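Local coordinates for protein ORF10 (Moritella marina, PDB 6RIW) that probably catalyses 3-oxoacyl-[acyl-carrier-protein] synthesis, being the ketosynthase–chain length factor part of a longer polyunsaturated fatty acid synthase, at residues A[92-101]-A[260-268]; A[323-331]-A[429-438]. All coordinates share one frame; numbering follows the deposited sequence.

Contact 1 (A[92-101]-A[260-268]); sequences WGLYVTKQAL and GEGAGMMVL
Thr97, whose hydroxyl lies beside the methyl of Met265 (OG1 to CE 3.7 Å), also shares the grip on Gly93 O: OG1 of Thr97 reaches that oxygen at 2.9 Å from one face of the carbonyl plane, and the backbone N of Thr97 from the other. The polar hydroxyl is thus satisfied within its own helix. Met265 sets its CG opposite the backbone N (chi1 -166°), then bends twice to bring CE to Thr97, with CB of Met265 pressed on Val96 CG2 at 3.7 Å. Ala100 fits its methyl between Met265 and Val267, whose CG2 approaches Ala100 O to 3.5 Å. At the other end the benzo edge of Trp92 presents CH2 to Glu261 OE2 (3.6 Å), ring and carboxylate planes 76° apart; that oxygen accepts its hydrogen bond from Ile66 N. With an alanine in place of Trp92, Glu261 and Gly262 would probably lose the ring packed against them, opening a gap beside the carboxylate. Helix 88-104 running nearly along strand 259-270, at 30° and 7.2 Å between the segment axes, is the helix-on-sheet layering of the thiolase fold.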
# COMPACT_ATOMS: atom_id res chain seq x y z
N TRP A 92 -15.30 5.60 -2.03
CA TRP A 92 -15.49 4.70 -3.16
C TRP A 92 -15.41 3.24 -2.72
O TRP A 92 -16.16 2.40 -3.22
CB TRP A 92 -14.45 4.98 -4.24
CG TRP A 92 -14.56 6.32 -4.89
CD1 TRP A 92 -15.57 7.24 -4.74
CD2 TRP A 92 -13.62 6.90 -5.78
NE1 TRP A 92 -15.31 8.35 -5.49
CE2 TRP A 92 -14.12 8.17 -6.15
CE3 TRP A 92 -12.40 6.48 -6.31
CZ2 TRP A 92 -13.43 9.03 -7.00
CZ3 TRP A 92 -11.71 7.33 -7.18
CH2 TRP A 92 -12.23 8.59 -7.52
N GLY A 93 -14.48 2.92 -1.80
CA GLY A 93 -14.40 1.56 -1.29
C GLY A 93 -15.62 1.14 -0.50
O GLY A 93 -16.10 0.01 -0.61
N LEU A 94 -16.15 2.05 0.32
CA LEU A 94 -17.40 1.77 1.03
C LEU A 94 -18.56 1.57 0.06
O LEU A 94 -19.39 0.66 0.24
CB LEU A 94 -17.71 2.92 1.99
CG LEU A 94 -16.75 2.97 3.18
CD1 LEU A 94 -16.88 4.30 3.90
CD2 LEU A 94 -17.03 1.79 4.12
N TYR A 95 -18.64 2.40 -0.96
CA TYR A 95 -19.71 2.26 -1.95
C TYR A 95 -19.71 0.87 -2.59
O TYR A 95 -20.74 0.19 -2.60
CB TYR A 95 -19.56 3.34 -3.03
CG TYR A 95 -20.53 3.12 -4.19
CD1 TYR A 95 -21.89 3.41 -4.04
CD2 TYR A 95 -20.09 2.63 -5.42
CE1 TYR A 95 -22.78 3.21 -5.07
CE2 TYR A 95 -21.00 2.42 -6.48
CZ TYR A 95 -22.34 2.73 -6.29
OH TYR A 95 -23.27 2.54 -7.29
N VAL A 96 -18.57 0.43 -3.14
CA VAL A 96 -18.57 -0.88 -3.81
C VAL A 96 -18.72 -2.02 -2.81
O VAL A 96 -19.23 -3.09 -3.17
CB VAL A 96 -17.32 -1.08 -4.69
CG1 VAL A 96 -17.33 -0.05 -5.85
CG2 VAL A 96 -16.01 -1.02 -3.86
N THR A 97 -18.33 -1.82 -1.54
CA THR A 97 -18.58 -2.85 -0.54
C THR A 97 -20.08 -3.04 -0.30
O THR A 97 -20.59 -4.16 -0.35
CB THR A 97 -17.88 -2.50 0.77
OG1 THR A 97 -16.46 -2.60 0.57
CG2 THR A 97 -18.25 -3.50 1.86
N LYS A 98 -20.80 -1.94 -0.05
CA LYS A 98 -22.24 -2.00 0.17
C LYS A 98 -22.95 -2.58 -1.03
O LYS A 98 -23.84 -3.44 -0.90
CB LYS A 98 -22.79 -0.60 0.48
CG LYS A 98 -24.22 -0.55 1.02
CD LYS A 98 -24.33 0.60 2.02
CE LYS A 98 -25.72 1.19 2.11
NZ LYS A 98 -25.60 2.69 2.16
N GLN A 99 -22.59 -2.12 -2.23
CA GLN A 99 -23.26 -2.59 -3.44
C GLN A 99 -22.99 -4.07 -3.68
O GLN A 99 -23.91 -4.81 -4.06
CB GLN A 99 -22.82 -1.76 -4.65
CG GLN A 99 -23.28 -0.28 -4.61
CD GLN A 99 -24.79 -0.14 -4.61
OE1 GLN A 99 -25.48 -0.73 -5.45
NE2 GLN A 99 -25.32 0.62 -3.67
N ALA A 100 -21.75 -4.51 -3.47
CA ALA A 100 -21.43 -5.91 -3.71
C ALA A 100 -22.11 -6.82 -2.70
O ALA A 100 -22.63 -7.87 -3.07
CB ALA A 100 -19.91 -6.13 -3.69
N LEU A 101 -22.11 -6.44 -1.42
CA LEU A 101 -22.79 -7.26 -0.42
C LEU A 101 -24.30 -7.27 -0.65
O LEU A 101 -24.95 -8.31 -0.51
CB LEU A 101 -22.45 -6.76 0.98
CG LEU A 101 -21.07 -7.25 1.41
CD1 LEU A 101 -20.71 -6.61 2.72
CD2 LEU A 101 -21.05 -8.76 1.51
N GLY A 260 -5.99 6.09 -14.62
CA GLY A 260 -7.40 6.15 -14.26
C GLY A 260 -7.58 5.89 -12.78
O GLY A 260 -6.63 5.61 -12.05
N GLU A 261 -8.83 5.99 -12.35
CA GLU A 261 -9.18 5.85 -10.94
C GLU A 261 -10.51 5.11 -10.85
O GLU A 261 -11.23 4.96 -11.84
CB GLU A 261 -9.24 7.22 -10.26
CG GLU A 261 -10.10 8.21 -11.03
CD GLU A 261 -10.21 9.58 -10.36
OE1 GLU A 261 -9.28 9.98 -9.63
OE2 GLU A 261 -11.26 10.25 -10.56
N GLY A 262 -10.83 4.64 -9.65
CA GLY A 262 -12.09 3.98 -9.41
C GLY A 262 -11.92 2.87 -8.39
O GLY A 262 -10.90 2.79 -7.70
N ALA A 263 -12.92 1.98 -8.34
CA ALA A 263 -12.96 0.93 -7.32
C ALA A 263 -13.83 -0.21 -7.80
O ALA A 263 -14.71 -0.04 -8.64
CB ALA A 263 -13.49 1.46 -5.98
N GLY A 264 -13.56 -1.40 -7.26
CA GLY A 264 -14.39 -2.56 -7.53
C GLY A 264 -14.37 -3.51 -6.35
O GLY A 264 -13.43 -3.52 -5.56
N MET A 265 -15.42 -4.32 -6.25
CA MET A 265 -15.46 -5.31 -5.17
C MET A 265 -16.21 -6.55 -5.64
O MET A 265 -17.22 -6.45 -6.33
CB MET A 265 -16.14 -4.73 -3.92
CG MET A 265 -15.93 -5.55 -2.65
SD MET A 265 -14.23 -5.57 -2.01
CE MET A 265 -13.90 -3.80 -1.75
N MET A 266 -15.73 -7.72 -5.21
CA MET A 266 -16.42 -8.98 -5.45
C MET A 266 -16.62 -9.73 -4.14
O MET A 266 -15.81 -9.62 -3.22
CB MET A 266 -15.63 -9.85 -6.41
CG MET A 266 -15.78 -9.49 -7.87
SD MET A 266 -14.30 -10.07 -8.74
CE MET A 266 -13.93 -11.50 -7.73
N VAL A 267 -17.69 -10.52 -4.07
CA VAL A 267 -18.00 -11.37 -2.92
C VAL A 267 -17.75 -12.82 -3.32
O VAL A 267 -18.30 -13.28 -4.33
CB VAL A 267 -19.45 -11.20 -2.44
CG1 VAL A 267 -19.67 -12.01 -1.16
CG2 VAL A 267 -19.79 -9.74 -2.23
N LEU A 268 -16.91 -13.53 -2.55
CA LEU A 268 -16.46 -14.88 -2.86
C LEU A 268 -16.89 -15.88 -1.79
O LEU A 268 -16.79 -15.61 -0.59
CB LEU A 268 -14.94 -14.94 -2.99
CG LEU A 268 -14.27 -13.93 -3.91
CD1 LEU A 268 -12.76 -14.13 -3.93
CD2 LEU A 268 -14.84 -14.04 -5.32

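Contact 2 (A[323-331]-A[429-438]); sequences STVDYIECH and KPRTAGVSVF
This is a parallel pairing of two strands, 327-329 and 432-438, within the second half of the ketosynthase fold; strand 443-450 flanks the longer strand, and strand 358-360 the shorter. Three backbone bonds join the pair in the usual staggered way: Gly434 N gives to Tyr327 O, Glu329 N to Gly434 O, and Ser436 N to Glu329 O, the last almost straight at 170°. The chains come closest where Ile328 faces Gly434, CA to CA 4.5 Å, since the glycine puts no side chain beside the isoleucine. Tyr327, Ala433, Glu329 and Val435 share the other face, where Tyr327 OH donates to Glu329 OE1 at 2.8 Å; Lys380 forms a salt bridge with the same oxygen.

At the Thr432 end of the pairing, Asp326 works with both its backbone and its carboxylate. Its N bonds to Thr432 O at 2.9 Å, and with CG beside that N (chi1 -54°) OD2 turns back to take Thr432 N at 3.2 Å, on the anti side and out of the carboxylate plane. Lys429 NZ completes a salt bridge to the syn lone pair of the same Asp326 OD2 at 3.1 Å, and Trp419 NE1 is a further donor. Lys429 NZ also reaches Pro430 O, which Thr432 OG1 approaches from the opposite face. At the far end Phe438 lays its CB over a face of the His331 ring, 4.2 Å from the centroid, a CH-pi contact. His331 begins a sequence consistent with the HGTGT-type motif that supplies an active-site histidine in ketosynthases.

With several donors converging on one oxygen, Asp326 probably stays ionised, so that a single carboxylate oxygen ties Lys429 and the backbone of Thr432 to the 323-331 segment.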
# COMPACT_ATOMS: atom_id res chain seq x y z
N SER A 323 -5.45 -25.78 -23.55
CA SER A 323 -6.15 -25.92 -24.82
C SER A 323 -7.58 -25.44 -24.76
O SER A 323 -8.17 -25.12 -25.80
CB SER A 323 -6.17 -27.38 -25.28
OG SER A 323 -4.90 -27.98 -25.13
N THR A 324 -8.18 -25.42 -23.57
CA THR A 324 -9.60 -25.14 -23.43
C THR A 324 -9.91 -23.66 -23.23
O THR A 324 -11.09 -23.28 -23.21
CB THR A 324 -10.17 -25.96 -22.27
OG1 THR A 324 -9.58 -25.52 -21.04
CG2 THR A 324 -9.84 -27.44 -22.47
N VAL A 325 -8.89 -22.80 -23.11
CA VAL A 325 -9.12 -21.38 -22.84
C VAL A 325 -9.61 -20.69 -24.11
O VAL A 325 -8.94 -20.72 -25.15
CB VAL A 325 -7.84 -20.71 -22.33
CG1 VAL A 325 -8.13 -19.25 -22.02
CG2 VAL A 325 -7.33 -21.44 -21.13
N ASP A 326 -10.75 -20.02 -24.01
CA ASP A 326 -11.38 -19.40 -25.17
C ASP A 326 -11.05 -17.92 -25.33
O ASP A 326 -11.03 -17.41 -26.45
CB ASP A 326 -12.91 -19.53 -25.08
CG ASP A 326 -13.35 -20.96 -24.91
OD1 ASP A 326 -12.91 -21.82 -25.70
OD2 ASP A 326 -14.13 -21.24 -23.97
N TYR A 327 -10.81 -17.22 -24.22
CA TYR A 327 -10.67 -15.78 -24.24
C TYR A 327 -9.75 -15.40 -23.09
O TYR A 327 -9.82 -16.01 -22.02
CB TYR A 327 -12.03 -15.07 -24.07
CG TYR A 327 -11.89 -13.57 -23.90
CD1 TYR A 327 -11.63 -12.75 -24.99
CD2 TYR A 327 -12.00 -12.97 -22.64
CE1 TYR A 327 -11.48 -11.39 -24.84
CE2 TYR A 327 -11.87 -11.61 -22.49
CZ TYR A 327 -11.61 -10.81 -23.59
OH TYR A 327 -11.47 -9.44 -23.44
N ILE A 328 -8.89 -14.40 -23.31
CA ILE A 328 -8.04 -13.88 -22.24
C ILE A 328 -8.22 -12.37 -22.18
O ILE A 328 -8.03 -11.66 -23.18
CB ILE A 328 -6.56 -14.21 -22.46
CG1 ILE A 328 -6.35 -15.73 -22.44
CG2 ILE A 328 -5.69 -13.53 -21.40
CD1 ILE A 328 -5.02 -16.12 -22.96
N GLU A 329 -8.56 -11.87 -21.00
CA GLU A 329 -8.57 -10.43 -20.78
C GLU A 329 -7.15 -10.04 -20.41
O GLU A 329 -6.63 -10.46 -19.36
CB GLU A 329 -9.59 -10.06 -19.70
CG GLU A 329 -9.51 -8.60 -19.22
CD GLU A 329 -9.93 -7.56 -20.27
OE1 GLU A 329 -10.63 -7.91 -21.26
OE2 GLU A 329 -9.55 -6.39 -20.08
N CYS A 330 -6.49 -9.31 -21.30
CA CYS A 330 -5.06 -9.08 -21.19
C CYS A 330 -4.75 -7.87 -20.34
O CYS A 330 -5.60 -7.00 -20.10
CB CYS A 330 -4.43 -8.89 -22.57
SG CYS A 330 -4.59 -10.37 -23.58
N HIS A 331 -3.48 -7.80 -19.92
CA HIS A 331 -3.01 -6.63 -19.19
C HIS A 331 -2.89 -5.41 -20.10
O HIS A 331 -3.13 -4.28 -19.65
CB HIS A 331 -1.67 -6.97 -18.54
CG HIS A 331 -0.96 -5.79 -17.96
ND1 HIS A 331 -1.41 -5.14 -16.83
CD2 HIS A 331 0.15 -5.13 -18.36
CE1 HIS A 331 -0.60 -4.13 -16.56
NE2 HIS A 331 0.35 -4.10 -17.47
N LYS A 429 -17.68 -29.07 -22.51
CA LYS A 429 -16.56 -28.18 -22.20
C LYS A 429 -17.05 -26.83 -21.68
O LYS A 429 -17.79 -26.12 -22.37
CB LYS A 429 -15.68 -27.98 -23.44
CG LYS A 429 -14.43 -27.15 -23.18
CD LYS A 429 -13.88 -26.55 -24.46
CE LYS A 429 -13.56 -25.07 -24.27
NZ LYS A 429 -14.79 -24.27 -23.98
N PRO A 430 -16.64 -26.45 -20.47
CA PRO A 430 -17.09 -25.16 -19.92
C PRO A 430 -16.45 -24.00 -20.67
O PRO A 430 -15.29 -24.06 -21.07
CB PRO A 430 -16.63 -25.21 -18.45
CG PRO A 430 -16.01 -26.59 -18.23
CD PRO A 430 -15.65 -27.11 -19.60
N ARG A 431 -17.23 -22.94 -20.87
CA ARG A 431 -16.65 -21.67 -21.30
C ARG A 431 -15.57 -21.26 -20.31
O ARG A 431 -15.81 -21.26 -19.10
CB ARG A 431 -17.72 -20.59 -21.40
CG ARG A 431 -18.65 -20.73 -22.60
CD ARG A 431 -19.49 -19.49 -22.80
NE ARG A 431 -20.43 -19.32 -21.70
CZ ARG A 431 -21.74 -19.17 -21.85
NH1 ARG A 431 -22.28 -19.16 -23.07
NH2 ARG A 431 -22.51 -19.04 -20.77
N THR A 432 -14.39 -20.91 -20.82
CA THR A 432 -13.22 -20.69 -19.98
C THR A 432 -12.48 -19.43 -20.42
O THR A 432 -12.22 -19.25 -21.61
CB THR A 432 -12.30 -21.91 -20.03
OG1 THR A 432 -13.05 -23.07 -19.62
CG2 THR A 432 -11.12 -21.74 -19.09
N ALA A 433 -12.14 -18.58 -19.45
CA ALA A 433 -11.43 -17.34 -19.71
C ALA A 433 -10.25 -17.21 -18.77
O ALA A 433 -10.28 -17.69 -17.64
CB ALA A 433 -12.36 -16.13 -19.55
N GLY A 434 -9.19 -16.56 -19.25
CA GLY A 434 -8.09 -16.15 -18.41
C GLY A 434 -8.14 -14.65 -18.18
O GLY A 434 -8.68 -13.90 -19.00
N VAL A 435 -7.61 -14.20 -17.04
CA VAL A 435 -7.39 -12.78 -16.81
C VAL A 435 -5.95 -12.60 -16.34
O VAL A 435 -5.52 -13.27 -15.39
CB VAL A 435 -8.36 -12.19 -15.76
CG1 VAL A 435 -8.08 -10.69 -15.57
CG2 VAL A 435 -9.79 -12.41 -16.15
N SER A 436 -5.21 -11.71 -17.01
CA SER A 436 -3.81 -11.45 -16.70
C SER A 436 -3.63 -10.01 -16.23
O SER A 436 -4.23 -9.09 -16.79
CB SER A 436 -2.90 -11.72 -17.92
OG SER A 436 -3.18 -12.98 -18.51
N VAL A 437 -2.80 -9.83 -15.21
CA VAL A 437 -2.35 -8.49 -14.81
C VAL A 437 -0.86 -8.57 -14.49
O VAL A 437 -0.43 -9.47 -13.76
CB VAL A 437 -3.15 -7.89 -13.63
CG1 VAL A 437 -4.54 -7.48 -14.08
CG2 VAL A 437 -3.27 -8.89 -12.47
N PHE A 438 -0.09 -7.64 -15.06
CA PHE A 438 1.37 -7.62 -14.92
C PHE A 438 1.81 -6.24 -14.43
O PHE A 438 1.99 -5.31 -15.23
CB PHE A 438 2.04 -7.98 -16.24
CG PHE A 438 1.57 -9.30 -16.84
CD1 PHE A 438 1.48 -10.45 -16.06
CD2 PHE A 438 1.25 -9.39 -18.19
CE1 PHE A 438 1.08 -11.66 -16.61
CE2 PHE A 438 0.85 -10.59 -18.75
CZ PHE A 438 0.75 -11.73 -17.96

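Overall arrangement
Contacts 1 and 2 illustrate two ways of building one ketosynthase domain: a helix laid on a strand in the first, two strands bonded edge to edge in the second. Their centres lie 23 Å apart and their nearest atoms about 9 Å. A ladder of antiparallel neighbours connects them, running from strand 259-270 through 4-12, 283-292 and 443-450 to 432-439. The magnesium ion, held at Met1 and Lys286, lies nearer this second end: the side chain of Thr432 is about 11 Å from the metal and about 7 Å from that of Lys286. Contact 2 also reaches His331, by its motif probably in the active site, whereas contact 1 is core packing between helix and strand, away from the metal.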